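Local coordinates for protein proteasome accessory factor B/C (PafBC) (Paenarthrobacter aurescens, PDB 6SJ9) that probably acts as a transcriptional regulator of the bacterial DNA damage response, binding DNA through winged helix-turn-helix domains, at residues Phe56-Glu61 with Tyr79-Asp84; Ala14-Lys19 with Asn86-Val91; Glu6-Leu11 with Glu47-Asp52; Val423-Glu428 with Ile463-Ala468. All coordinates share one frame; numbering follows the deposited sequence.

Contact 1. Residues Phe56-Glu61 with Tyr79-Asp84. With K (potassium ion), chain C.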
loop_
_atom_site.group_PDB
_atom_site.type_symbol
_atom_site.label_atom_id
_atom_site.label_comp_id
_atom_site.label_asym_id
_atom_site.label_seq_id
_atom_site.Cartn_x
_atom_site.Cartn_y
_atom_site.Cartn_z
ATOM N N PHE A 56 3.021 -26.135 -2.819
ATOM C CA PHE A 56 3.264 -24.705 -2.860
ATOM C C PHE A 56 4.271 -24.312 -3.917
ATOM O O PHE A 56 4.681 -23.146 -3.935
ATOM C CB PHE A 56 3.716 -24.173 -1.491
ATOM C CG PHE A 56 2.686 -24.327 -0.439
ATOM C CD1 PHE A 56 1.519 -23.563 -0.493
ATOM C CD2 PHE A 56 2.860 -25.217 0.595
ATOM C CE1 PHE A 56 0.523 -23.713 0.486
ATOM C CE2 PHE A 56 1.895 -25.363 1.579
ATOM C CZ PHE A 56 0.718 -24.611 1.536
ATOM N N GLY A 57 4.699 -25.259 -4.773
ATOM C CA GLY A 57 5.593 -24.964 -5.885
ATOM C C GLY A 57 7.080 -25.167 -5.636
ATOM O O GLY A 57 7.896 -24.626 -6.396
ATOM N N PHE A 58 7.457 -25.883 -4.572
ATOM C CA PHE A 58 8.847 -26.147 -4.208
ATOM C C PHE A 58 9.161 -27.624 -4.411
ATOM O O PHE A 58 8.540 -28.487 -3.784
ATOM C CB PHE A 58 9.139 -25.750 -2.765
ATOM C CG PHE A 58 8.909 -24.300 -2.501
ATOM C CD1 PHE A 58 9.792 -23.361 -2.987
ATOM C CD2 PHE A 58 7.800 -23.874 -1.767
ATOM C CE1 PHE A 58 9.555 -21.999 -2.790
ATOM C CE2 PHE A 58 7.574 -22.515 -1.547
ATOM C CZ PHE A 58 8.446 -21.585 -2.060
ATOM N N GLU A 59 10.091 -27.922 -5.300
ATOM C CA GLU A 59 10.471 -29.308 -5.552
ATOM C C GLU A 59 11.734 -29.643 -4.761
ATOM O O GLU A 59 12.801 -29.050 -4.970
ATOM C CB GLU A 59 10.660 -29.608 -7.040
ATOM C CG GLU A 59 11.425 -28.574 -7.888
ATOM C CD GLU A 59 11.543 -29.000 -9.383
ATOM O OE1 GLU A 59 11.590 -30.232 -9.648
ATOM O OE2 GLU A 59 11.583 -28.116 -10.282
ATOM N N ILE A 60 11.571 -30.545 -3.804
ATOM C CA ILE A 60 12.662 -31.040 -2.986
ATOM C C ILE A 60 13.456 -32.063 -3.789
ATOM O O ILE A 60 12.930 -33.114 -4.161
ATOM C CB ILE A 60 12.121 -31.654 -1.693
ATOM C CG1 ILE A 60 11.322 -30.591 -0.932
ATOM C CG2 ILE A 60 13.275 -32.296 -0.880
ATOM C CD1 ILE A 60 10.649 -31.121 0.270
ATOM N N GLU A 61 14.719 -31.773 -4.050
ATOM C CA GLU A 61 15.557 -32.737 -4.737
ATOM C C GLU A 61 16.207 -33.657 -3.715
ATOM O O GLU A 61 16.603 -33.243 -2.616
ATOM C CB GLU A 61 16.594 -32.093 -5.659
ATOM C CG GLU A 61 17.768 -31.407 -5.055
ATOM C CD GLU A 61 18.862 -31.125 -6.104
ATOM O OE1 GLU A 61 19.177 -32.012 -6.930
ATOM O OE2 GLU A 61 19.414 -30.010 -6.099
ATOM N N TYR A 79 18.805 -33.978 1.036
ATOM C CA TYR A 79 17.725 -33.210 0.416
ATOM C C TYR A 79 18.070 -31.730 0.304
ATOM O O TYR A 79 18.759 -31.181 1.166
ATOM C CB TYR A 79 16.426 -33.327 1.210
ATOM C CG TYR A 79 15.947 -34.728 1.451
ATOM C CD1 TYR A 79 15.174 -35.395 0.504
ATOM C CD2 TYR A 79 16.263 -35.396 2.631
ATOM C CE1 TYR A 79 14.715 -36.674 0.735
ATOM C CE2 TYR A 79 15.813 -36.707 2.859
ATOM C CZ TYR A 79 15.034 -37.330 1.908
ATOM O OH TYR A 79 14.581 -38.629 2.120
ATOM N N ARG A 80 17.593 -31.088 -0.762
ATOM C CA ARG A 80 17.806 -29.650 -0.903
ATOM C C ARG A 80 16.784 -29.063 -1.860
ATOM O O ARG A 80 16.148 -29.769 -2.647
ATOM C CB ARG A 80 19.213 -29.309 -1.388
ATOM C CG ARG A 80 19.411 -29.434 -2.844
ATOM C CD ARG A 80 20.857 -29.120 -3.223
ATOM N NE ARG A 80 21.082 -29.410 -4.642
ATOM C CZ ARG A 80 22.224 -29.196 -5.292
ATOM N NH1 ARG A 80 23.275 -28.683 -4.654
ATOM N NH2 ARG A 80 22.310 -29.508 -6.584
ATOM N N ILE A 81 16.617 -27.762 -1.749
ATOM C CA ILE A 81 15.756 -26.981 -2.613
ATOM C C ILE A 81 16.583 -25.853 -3.225
ATOM O O ILE A 81 17.430 -25.256 -2.549
ATOM C CB ILE A 81 14.562 -26.383 -1.818
ATOM C CG1 ILE A 81 13.648 -27.462 -1.249
ATOM C CG2 ILE A 81 13.747 -25.466 -2.714
ATOM C CD1 ILE A 81 12.509 -26.893 -0.394
ATOM N N GLY A 82 16.317 -25.547 -4.492
ATOM C CA GLY A 82 16.996 -24.470 -5.166
ATOM C C GLY A 82 18.368 -24.811 -5.678
ATOM O O GLY A 82 19.081 -23.908 -6.121
ATOM N N LYS A 83 18.783 -26.070 -5.573
ATOM C CA LYS A 83 20.057 -26.542 -6.106
ATOM C C LYS A 83 21.171 -25.742 -5.441
ATOM O O LYS A 83 21.243 -25.762 -4.202
ATOM C CB LYS A 83 20.012 -26.519 -7.635
ATOM C CG LYS A 83 18.918 -27.445 -8.227
ATOM C CD LYS A 83 18.835 -27.377 -9.751
ATOM C CE LYS A 83 20.026 -28.120 -10.364
ATOM N NZ LYS A 83 20.261 -27.798 -11.802
ATOM N N ASP A 84 22.010 -25.002 -6.177
ATOM C CA ASP A 84 23.106 -24.249 -5.560
ATOM C C ASP A 84 22.701 -22.916 -4.916
ATOM O O ASP A 84 23.459 -22.403 -4.088
ATOM C CB ASP A 84 24.174 -23.962 -6.617
ATOM C CG ASP A 84 24.789 -25.225 -7.181
ATOM O OD1 ASP A 84 24.361 -26.325 -6.769
ATOM O OD2 ASP A 84 25.674 -25.124 -8.062
HETATM K K K C . 19.976 -24.665 -1.884
#

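Contact 2. Residues Ala14-Lys19 with Asn86-Val91. With K (potassium ion), chain C.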
loop_
_atom_site.group_PDB
_atom_site.type_symbol
_atom_site.label_atom_id
_atom_site.label_comp_id
_atom_site.label_asym_id
_atom_site.label_seq_id
_atom_site.Cartn_x
_atom_site.Cartn_y
_atom_site.Cartn_z
ATOM N N ALA A 14 15.665 -24.457 5.631
ATOM C CA ALA A 14 16.782 -25.377 5.833
ATOM C C ALA A 14 17.226 -26.013 4.524
ATOM O O ALA A 14 18.427 -26.207 4.282
ATOM C CB ALA A 14 16.372 -26.470 6.833
ATOM N N LEU A 15 16.265 -26.376 3.674
ATOM C CA LEU A 15 16.635 -27.000 2.416
ATOM C C LEU A 15 17.164 -25.992 1.419
ATOM O O LEU A 15 18.037 -26.332 0.604
ATOM C CB LEU A 15 15.414 -27.720 1.840
ATOM C CG LEU A 15 14.801 -28.791 2.731
ATOM C CD1 LEU A 15 13.608 -29.393 2.032
ATOM C CD2 LEU A 15 15.853 -29.844 3.046
ATOM N N LEU A 16 16.697 -24.745 1.515
ATOM C CA LEU A 16 17.185 -23.683 0.645
ATOM C C LEU A 16 18.617 -23.333 1.000
ATOM O O LEU A 16 19.448 -23.085 0.114
ATOM C CB LEU A 16 16.261 -22.466 0.777
ATOM C CG LEU A 16 15.673 -21.759 -0.436
ATOM C CD1 LEU A 16 15.270 -22.669 -1.579
ATOM C CD2 LEU A 16 14.487 -20.889 -0.031
ATOM N N ASN A 17 18.928 -23.315 2.300
ATOM C CA ASN A 17 20.251 -22.872 2.728
ATOM C C ASN A 17 21.344 -23.804 2.238
ATOM O O ASN A 17 22.375 -23.345 1.739
ATOM C CB ASN A 17 20.281 -22.698 4.237
ATOM C CG ASN A 17 19.532 -21.473 4.644
ATOM O OD1 ASN A 17 19.470 -20.512 3.877
ATOM N ND2 ASN A 17 18.913 -21.498 5.814
ATOM N N THR A 18 21.156 -25.113 2.388
ATOM C CA THR A 18 22.229 -26.050 2.097
ATOM C C THR A 18 22.548 -26.070 0.612
ATOM O O THR A 18 21.654 -26.191 -0.231
ATOM C CB THR A 18 21.876 -27.465 2.542
ATOM O OG1 THR A 18 22.947 -28.332 2.172
ATOM C CG2 THR A 18 20.592 -27.974 1.855
ATOM N N LYS A 19 23.821 -25.906 0.291
ATOM C CA LYS A 19 24.239 -26.137 -1.077
ATOM C C LYS A 19 24.562 -27.595 -1.336
ATOM O O LYS A 19 24.428 -28.055 -2.471
ATOM C CB LYS A 19 25.463 -25.268 -1.399
ATOM C CG LYS A 19 25.282 -23.789 -0.997
ATOM C CD LYS A 19 26.220 -22.856 -1.778
ATOM C CE LYS A 19 26.094 -21.408 -1.295
ATOM N NZ LYS A 19 26.815 -21.184 -0.003
ATOM N N ASN A 86 20.257 -20.130 -2.688
ATOM C CA ASN A 86 19.535 -20.176 -1.436
ATOM C C ASN A 86 18.261 -19.339 -1.453
ATOM O O ASN A 86 17.684 -19.104 -0.382
ATOM C CB ASN A 86 20.427 -19.767 -0.268
ATOM C CG ASN A 86 21.074 -18.434 -0.473
ATOM O OD1 ASN A 86 20.599 -17.607 -1.273
ATOM N ND2 ASN A 86 22.163 -18.181 0.285
ATOM N N ARG A 87 17.823 -18.881 -2.632
ATOM C CA ARG A 87 16.552 -18.188 -2.855
ATOM C C ARG A 87 15.853 -18.806 -4.057
ATOM O O ARG A 87 16.498 -19.429 -4.891
ATOM C CB ARG A 87 16.692 -16.678 -3.203
ATOM C CG ARG A 87 17.200 -15.791 -2.173
ATOM C CD ARG A 87 16.841 -14.324 -2.458
ATOM N NE ARG A 87 17.182 -13.780 -3.782
ATOM C CZ ARG A 87 16.314 -13.329 -4.696
ATOM N NH1 ARG A 87 14.980 -13.339 -4.511
ATOM N NH2 ARG A 87 16.795 -12.832 -5.818
ATOM N N LEU A 88 14.519 -18.688 -4.110
ATOM C CA LEU A 88 13.746 -18.970 -5.327
ATOM C C LEU A 88 12.986 -17.702 -5.716
ATOM O O LEU A 88 11.839 -17.492 -5.298
ATOM C CB LEU A 88 12.813 -20.153 -5.093
ATOM C CG LEU A 88 13.617 -21.472 -5.083
ATOM C CD1 LEU A 88 12.764 -22.584 -4.551
ATOM C CD2 LEU A 88 14.166 -21.878 -6.462
ATOM N N PRO A 89 13.571 -16.844 -6.553
ATOM C CA PRO A 89 12.959 -15.526 -6.819
ATOM C C PRO A 89 11.642 -15.584 -7.564
ATOM O O PRO A 89 10.860 -14.601 -7.499
ATOM C CB PRO A 89 14.018 -14.814 -7.687
ATOM C CG PRO A 89 15.251 -15.587 -7.506
ATOM C CD PRO A 89 14.883 -16.996 -7.189
ATOM N N ASP A 90 11.363 -16.691 -8.269
ATOM C CA ASP A 90 10.221 -16.784 -9.185
ATOM C C ASP A 90 9.094 -17.559 -8.519
ATOM O O ASP A 90 9.309 -18.689 -8.057
ATOM C CB ASP A 90 10.610 -17.478 -10.502
ATOM C CG ASP A 90 11.720 -16.758 -11.222
ATOM O OD1 ASP A 90 12.711 -17.413 -11.604
ATOM O OD2 ASP A 90 11.620 -15.536 -11.397
ATOM N N VAL A 91 7.915 -16.945 -8.427
ATOM C CA VAL A 91 6.742 -17.590 -7.841
ATOM C C VAL A 91 5.565 -17.383 -8.787
ATOM O O VAL A 91 5.501 -16.395 -9.521
ATOM C CB VAL A 91 6.385 -17.057 -6.419
ATOM C CG1 VAL A 91 7.607 -17.052 -5.461
ATOM C CG2 VAL A 91 5.775 -15.681 -6.478
HETATM K K K C . 19.976 -24.665 -1.884
HETATM O O HOH W 1 18.624 -18.667 2.056
#

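Contact 3. Residues Glu6-Leu11 with Glu47-Asp52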
loop_
_atom_site.group_PDB
_atom_site.type_symbol
_atom_site.label_atom_id
_atom_site.label_comp_id
_atom_site.label_asym_id
_atom_site.label_seq_id
_atom_site.Cartn_x
_atom_site.Cartn_y
_atom_site.Cartn_z
ATOM N N GLU A 6 4.621 -23.080 10.686
ATOM C CA GLU A 6 5.994 -22.752 11.034
ATOM C C GLU A 6 6.951 -23.865 10.640
ATOM O O GLU A 6 8.074 -23.591 10.199
ATOM C CB GLU A 6 6.099 -22.437 12.524
ATOM C CG GLU A 6 5.800 -20.973 12.866
ATOM C CD GLU A 6 6.920 -20.023 12.398
ATOM O OE1 GLU A 6 6.798 -19.441 11.292
ATOM O OE2 GLU A 6 7.929 -19.868 13.136
ATOM N N ARG A 7 6.525 -25.123 10.776
ATOM C CA ARG A 7 7.397 -26.239 10.426
ATOM C C ARG A 7 7.692 -26.243 8.930
ATOM O O ARG A 7 8.833 -26.477 8.515
ATOM C CB ARG A 7 6.769 -27.562 10.884
ATOM C CG ARG A 7 7.631 -28.797 10.677
ATOM C CD ARG A 7 6.941 -30.077 11.185
ATOM N NE ARG A 7 5.826 -30.447 10.328
ATOM C CZ ARG A 7 4.556 -30.510 10.721
ATOM N NH1 ARG A 7 4.239 -30.270 11.985
ATOM N NH2 ARG A 7 3.601 -30.842 9.860
ATOM N N LEU A 8 6.675 -25.981 8.106
ATOM C CA LEU A 8 6.897 -25.860 6.671
ATOM C C LEU A 8 7.874 -24.743 6.360
ATOM O O LEU A 8 8.784 -24.926 5.547
ATOM C CB LEU A 8 5.580 -25.625 5.935
ATOM C CG LEU A 8 4.700 -26.867 5.845
ATOM C CD1 LEU A 8 3.476 -26.602 4.993
ATOM C CD2 LEU A 8 5.452 -28.085 5.336
ATOM N N LEU A 9 7.717 -23.583 7.018
ATOM C CA LEU A 9 8.615 -22.459 6.753
ATOM C C LEU A 9 10.054 -22.809 7.100
ATOM O O LEU A 9 10.961 -22.630 6.275
ATOM C CB LEU A 9 8.149 -21.205 7.515
ATOM C CG LEU A 9 6.801 -20.672 7.036
ATOM C CD1 LEU A 9 6.085 -19.649 7.963
ATOM C CD2 LEU A 9 6.961 -20.048 5.624
ATOM N N ASN A 10 10.263 -23.398 8.283
ATOM C CA ASN A 10 11.600 -23.811 8.719
ATOM C C ASN A 10 12.179 -24.894 7.805
ATOM O O ASN A 10 13.377 -24.876 7.487
ATOM C CB ASN A 10 11.524 -24.332 10.170
ATOM C CG ASN A 10 11.221 -23.221 11.198
ATOM O OD1 ASN A 10 11.631 -22.072 11.042
ATOM N ND2 ASN A 10 10.449 -23.567 12.221
ATOM N N LEU A 11 11.347 -25.864 7.384
ATOM C CA LEU A 11 11.839 -26.897 6.474
ATOM C C LEU A 11 12.291 -26.254 5.174
ATOM O O LEU A 11 13.387 -26.522 4.684
ATOM C CB LEU A 11 10.763 -27.973 6.230
ATOM C CG LEU A 11 11.068 -29.082 5.206
ATOM C CD1 LEU A 11 12.328 -29.835 5.607
ATOM C CD2 LEU A 11 9.918 -30.060 5.068
ATOM N N GLU A 47 7.484 -36.952 5.195
ATOM C CA GLU A 47 6.949 -37.239 3.865
ATOM C C GLU A 47 5.748 -36.357 3.552
ATOM O O GLU A 47 5.590 -35.903 2.417
ATOM C CB GLU A 47 6.539 -38.711 3.767
ATOM C CG GLU A 47 7.680 -39.740 3.736
ATOM C CD GLU A 47 8.630 -39.608 2.547
ATOM O OE1 GLU A 47 9.847 -39.786 2.751
ATOM O OE2 GLU A 47 8.172 -39.301 1.424
ATOM N N ARG A 48 4.888 -36.093 4.547
ATOM C CA ARG A 48 3.745 -35.195 4.324
ATOM C C ARG A 48 4.196 -33.761 4.052
ATOM O O ARG A 48 3.620 -33.063 3.201
ATOM C CB ARG A 48 2.803 -35.207 5.524
ATOM C CG ARG A 48 2.006 -36.479 5.722
ATOM C CD ARG A 48 0.809 -36.169 6.617
ATOM N NE ARG A 48 1.209 -35.648 7.920
ATOM C CZ ARG A 48 1.524 -36.421 8.958
ATOM N NH1 ARG A 48 1.475 -37.742 8.840
ATOM N NH2 ARG A 48 1.881 -35.882 10.111
ATOM N N ASP A 49 5.244 -33.310 4.748
ATOM C CA ASP A 49 5.708 -31.950 4.522
ATOM C C ASP A 49 6.334 -31.815 3.148
ATOM O O ASP A 49 6.107 -30.816 2.467
ATOM C CB ASP A 49 6.705 -31.575 5.600
ATOM C CG ASP A 49 6.068 -31.400 6.952
ATOM O OD1 ASP A 49 4.833 -31.227 7.042
ATOM O OD2 ASP A 49 6.818 -31.426 7.935
ATOM N N LYS A 50 7.035 -32.855 2.686
ATOM C CA LYS A 50 7.579 -32.854 1.329
ATOM C C LYS A 50 6.462 -32.761 0.311
ATOM O O LYS A 50 6.489 -31.926 -0.602
ATOM C CB LYS A 50 8.440 -34.107 1.088
ATOM C CG LYS A 50 9.725 -34.073 1.891
ATOM C CD LYS A 50 10.671 -35.274 1.628
ATOM C CE LYS A 50 9.939 -36.604 1.635
ATOM N NZ LYS A 50 10.454 -37.536 0.593
ATOM N N VAL A 51 5.437 -33.583 0.476
ATOM C CA VAL A 51 4.300 -33.493 -0.432
ATOM C C VAL A 51 3.679 -32.118 -0.355
ATOM O O VAL A 51 3.351 -31.506 -1.385
ATOM C CB VAL A 51 3.277 -34.588 -0.092
ATOM C CG1 VAL A 51 1.937 -34.286 -0.752
ATOM C CG2 VAL A 51 3.826 -35.966 -0.524
ATOM N N ASP A 52 3.526 -31.588 0.864
ATOM C CA ASP A 52 2.856 -30.290 1.008
ATOM C C ASP A 52 3.690 -29.163 0.386
ATOM O O ASP A 52 3.148 -28.305 -0.316
ATOM C CB ASP A 52 2.552 -30.024 2.486
ATOM C CG ASP A 52 1.435 -30.954 3.055
ATOM O OD1 ASP A 52 0.763 -31.666 2.290
ATOM O OD2 ASP A 52 1.274 -31.006 4.300
#

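Contact 4. Residues Val423-Glu428 with Ile463-Ala468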
loop_
_atom_site.group_PDB
_atom_site.type_symbol
_atom_site.label_atom_id
_atom_site.label_comp_id
_atom_site.label_asym_id
_atom_site.label_seq_id
_atom_site.Cartn_x
_atom_site.Cartn_y
_atom_site.Cartn_z
ATOM N N VAL A 423 6.050 -14.165 -11.238
ATOM C CA VAL A 423 6.580 -12.905 -10.784
ATOM C C VAL A 423 7.941 -13.170 -10.173
ATOM O O VAL A 423 8.135 -14.195 -9.511
ATOM C CB VAL A 423 5.632 -12.262 -9.737
ATOM C CG1 VAL A 423 6.282 -11.020 -9.116
ATOM C CG2 VAL A 423 4.261 -11.977 -10.340
ATOM N N ARG A 424 8.883 -12.272 -10.427
ATOM C CA ARG A 424 10.199 -12.347 -9.850
ATOM C C ARG A 424 10.252 -11.300 -8.757
ATOM O O ARG A 424 9.822 -10.169 -8.971
ATOM C CB ARG A 424 11.285 -12.102 -10.891
ATOM C CG ARG A 424 12.684 -12.069 -10.298
ATOM C CD ARG A 424 13.756 -12.318 -11.344
ATOM N NE ARG A 424 13.483 -13.561 -12.052
ATOM C CZ ARG A 424 14.353 -14.171 -12.873
ATOM N NH1 ARG A 424 14.023 -15.301 -13.494
ATOM N NH2 ARG A 424 15.558 -13.653 -13.070
ATOM N N PHE A 425 10.762 -11.671 -7.599
ATOM C CA PHE A 425 11.019 -10.738 -6.523
ATOM C C PHE A 425 12.492 -10.809 -6.185
ATOM O O PHE A 425 13.048 -11.897 -6.069
ATOM C CB PHE A 425 10.194 -11.051 -5.270
ATOM C CG PHE A 425 8.707 -10.883 -5.452
ATOM C CD1 PHE A 425 8.110 -9.634 -5.353
ATOM C CD2 PHE A 425 7.909 -11.969 -5.709
ATOM C CE1 PHE A 425 6.707 -9.472 -5.508
ATOM C CE2 PHE A 425 6.524 -11.832 -5.860
ATOM C CZ PHE A 425 5.925 -10.591 -5.754
ATOM N N SER A 426 13.108 -9.659 -5.971
ATOM C CA SER A 426 14.417 -9.664 -5.343
ATOM C C SER A 426 14.286 -10.032 -3.854
ATOM O O SER A 426 13.185 -10.048 -3.264
ATOM C CB SER A 426 15.056 -8.284 -5.464
ATOM O OG SER A 426 14.217 -7.295 -4.821
ATOM N N GLU A 427 15.440 -10.270 -3.231
ATOM C CA GLU A 427 15.468 -10.543 -1.808
ATOM C C GLU A 427 14.798 -9.415 -1.027
ATOM O O GLU A 427 13.948 -9.664 -0.165
ATOM C CB GLU A 427 16.909 -10.770 -1.351
ATOM C CG GLU A 427 17.009 -11.094 0.141
ATOM C CD GLU A 427 18.413 -11.457 0.591
ATOM O OE1 GLU A 427 19.282 -11.673 -0.255
ATOM O OE2 GLU A 427 18.657 -11.528 1.802
ATOM N N GLU A 428 15.106 -8.162 -1.385
ATOM C CA GLU A 428 14.605 -7.003 -0.649
ATOM C C GLU A 428 13.099 -6.840 -0.804
ATOM O O GLU A 428 12.405 -6.539 0.170
ATOM C CB GLU A 428 15.338 -5.744 -1.116
ATOM C CG GLU A 428 16.849 -5.683 -0.719
ATOM C CD GLU A 428 17.798 -6.644 -1.516
ATOM O OE1 GLU A 428 17.392 -7.245 -2.548
ATOM O OE2 GLU A 428 18.977 -6.790 -1.077
ATOM N N ILE A 463 4.328 -18.578 2.340
ATOM C CA ILE A 463 5.302 -19.626 2.069
ATOM C C ILE A 463 6.048 -19.314 0.768
ATOM O O ILE A 463 7.275 -19.394 0.704
ATOM C CB ILE A 463 4.581 -20.991 2.024
ATOM C CG1 ILE A 463 3.967 -21.260 3.394
ATOM C CG2 ILE A 463 5.512 -22.161 1.683
ATOM C CD1 ILE A 463 3.098 -22.531 3.471
ATOM N N LYS A 464 5.318 -18.952 -0.293
ATOM C CA LYS A 464 5.976 -18.672 -1.570
ATOM C C LYS A 464 6.939 -17.492 -1.468
ATOM O O LYS A 464 8.082 -17.571 -1.929
ATOM C CB LYS A 464 4.939 -18.412 -2.651
ATOM C CG LYS A 464 4.066 -19.605 -2.930
ATOM C CD LYS A 464 2.978 -19.257 -3.950
ATOM C CE LYS A 464 2.164 -20.506 -4.358
ATOM N NZ LYS A 464 1.247 -20.081 -5.441
ATOM N N LEU A 465 6.527 -16.412 -0.804
ATOM C CA LEU A 465 7.427 -15.270 -0.680
ATOM C C LEU A 465 8.598 -15.583 0.242
ATOM O O LEU A 465 9.665 -14.975 0.094
ATOM C CB LEU A 465 6.693 -14.036 -0.172
ATOM C CG LEU A 465 6.054 -13.121 -1.219
ATOM C CD1 LEU A 465 7.130 -12.296 -1.860
ATOM C CD2 LEU A 465 5.407 -13.966 -2.278
ATOM N N THR A 466 8.408 -16.503 1.205
ATOM C CA THR A 466 9.515 -16.941 2.049
ATOM C C THR A 466 10.619 -17.578 1.204
ATOM O O THR A 466 11.806 -17.339 1.437
ATOM C CB THR A 466 9.022 -17.945 3.096
ATOM O OG1 THR A 466 8.113 -17.311 4.005
ATOM C CG2 THR A 466 10.187 -18.553 3.915
ATOM N N GLY A 467 10.240 -18.378 0.213
ATOM C CA GLY A 467 11.223 -18.962 -0.676
ATOM C C GLY A 467 11.936 -17.909 -1.496
ATOM O O GLY A 467 13.100 -18.082 -1.850
ATOM N N ALA A 468 11.266 -16.780 -1.762
ATOM C CA ALA A 468 11.891 -15.729 -2.536
ATOM C C ALA A 468 12.780 -14.845 -1.684
ATOM O O ALA A 468 13.728 -14.262 -2.204
ATOM C CB ALA A 468 10.799 -14.917 -3.237
#

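Contact 1. Residues Phe56-Glu61 with Tyr79-Asp84
The branched side chain of Ile60 forms a wedge between Tyr79 and Ile81. With chi1 at -59°, CG1 stands beside its own backbone N and meets Ile81 CG1 at 3.9 Å, while CG2 is anti to that N and reaches Tyr79 CD1, also at 3.9 Å. Phe58 adds a smaller bump farther along, its CB lying 4.3 Å from Ile81 CD1. Phe58, Ile60 and Ile81 also pack on Leu12 and Leu15 of helix 2-17.

Where Ile60 gives way to Glu61 the two segments pair as antiparallel strands. Glu61 N bonds to Arg80 O (2.8 Å) and Arg80 N to Glu61 O (3.0 Å), a hydrogen-bonded pair. On that pair's side-chain face Glu61 and Arg80 run side by side, pointing the same way; they form a salt bridge whose exact geometry is doubtful. Arg80 NH1 forms a salt bridge with Asp84 OD1 and a hydrogen bond with Lys19 O, and Lys83 CA lies over one guanidinium face, toward its rim.

The turn that starts at Ile81 gives Ile81 O (2.7 Å) and Lys83 O (2.9 Å) to the potassium ion; carbonyls of Leu16, Thr18 and Ser85 complete the site. Paired strands 61-63 and 78-80, with short strand 22-23 alongside, are the sheet and wing hairpin of a winged helix-turn-helix domain.

Contact 2. Residues Ala14-Lys19 with Asn86-Val91
Apolar contact between Leu16 and Leu88 is made by their CD1 methyls, 3.9 Å apart. Leu16 has a chi1 of -130°, away from a staggered value, and its CG lies only 3.3 Å from Asn86 O.

The weak polar term comes from the end of helix 2-17: Asn86 CA approaches Leu16 O at 3.3 Å, with 145° at the hydrogen, a CA-H...O contact.

Full hydrogen bonds run through one water, which donates to Asn17 OD1 (2.7 Å) and to Asn86 O (2.6 Å); the amide nitrogen of Asn17 turns to Glu471.

Metal coordination is the last kind. The potassium ion takes Leu16 O at 2.6 Å and Thr18 O at 2.8 Å, the other ligands being carbonyl oxygens of Ile81, Lys83 and Ser85. Leu16 O therefore serves both the ion and the Asn86 CA.

Within the fold, residues 86-91 run from the C-terminal end of helix 2-17 past helix 457-469, where Leu88 bonds to Gly467 through the backbone, and into strand 90-93, which pairs antiparallel with strand 421-424.

Contact 3. Residues Glu6-Leu11 with Glu47-Asp52
Asp49 OD2 is gripped by Arg7 NE at 2.8 Å and by the hydroxyl of Tyr32, which lies between the two helices in the sequence. The second carboxylate oxygen, Asp49 OD1, takes Arg7 NH2 at 3.1 Å, so the arginine holds the acid side-on with two nitrogens. Both oxygens use syn lone pairs, the N-H...O angles are 160° and 164°, and the two flat groups lie nearly coplanar. On the Arg7 side CG is anti to the backbone N (chi1 -175°), while a bend at chi3 turns NE toward the carboxylate.

Two leucine methyls pack against Asp49. Leu11 CD2 rests on Asp49 CB at 3.6 Å, and Leu8 CD2 lies 3.6 Å from Asp49 OD1, while Leu8 CD1 meets Asp52 CB at 4.3 Å. The carboxylate of Asp52 itself pairs with Arg4, one turn before Leu8.

The segment axes of helices 6-11 and 47-52 pass 10.6 Å apart, steeply crossed, as the first and third helices do in the three-helix bundle of a winged helix-turn-helix domain. A buried acid held by two arginine N-H groups and a tyrosine hydroxyl, with leucine methyls against it, is probably kept ionised and would fix the rotation of one helix against the other.

Contact 4. Residues Val423-Glu428 with Ile463-Ala468
Phe425 presents one face of its ring to Leu465, whose CD1 methyl sits 4.1 Å from the ring centroid and 15° off the normal: a CH-pi contact, in the PafC helix-turn-helix part of the chain. The methyl is displaced toward the ring's CD2, which it meets at 3.9 Å. Leu465 is borne by helix 457-469, and Phe425 by the link between strand 421-424 and helix 427-441, where chi1 of -66° sets CG beside the backbone N. Farther along the helix, Ala468 CB lies 4.4 Å from Phe425 CB, a second apolar touch between link and helix.

Leu433 and, from strand 90-93, Val91 touch Phe425, while Ala430 touches both Leu465 and Ala468, which brings helix 427-441 into the same apolar cluster. The start of helix 427-441 is closed by a capping box: Ser426 is the N-cap, its side chain capping a backbone N of the first turn, and Glu429 OE1 receives its backbone N-H.

Arg87 NH1 bridges the two segments, hydrogen-bonding both Phe425 O and Ala468 O. On the face of the Phe425 ring opposite Leu465, Val423 CG1 stands 3.3 Å above the ring plane, shifted toward the rim.

Overall arrangement
Contacts 1, 2 and 3 all lie round helix 2-17: contact 3 on its middle turns, contact 2 at its C-terminal end, contact 1 where Leu12 and Leu15 pack on Phe58, Ile60 and Ile81. Contacts 3 and 4 are buried, one carrying an ion pair among leucines, the other almost wholly apolar. Contact 1 is partly buried and mixes strand pairing with metal ligation; contact 2, at the surface, relies on carbonyl oxygens, a water and the same potassium ion. Contact 4 belongs to the second helix-turn-helix part yet meets the first through Ile463 against Phe56 and Leu9. Contact 2 joins it through Leu88, Arg87 and the 90-93/421-424 strand pair.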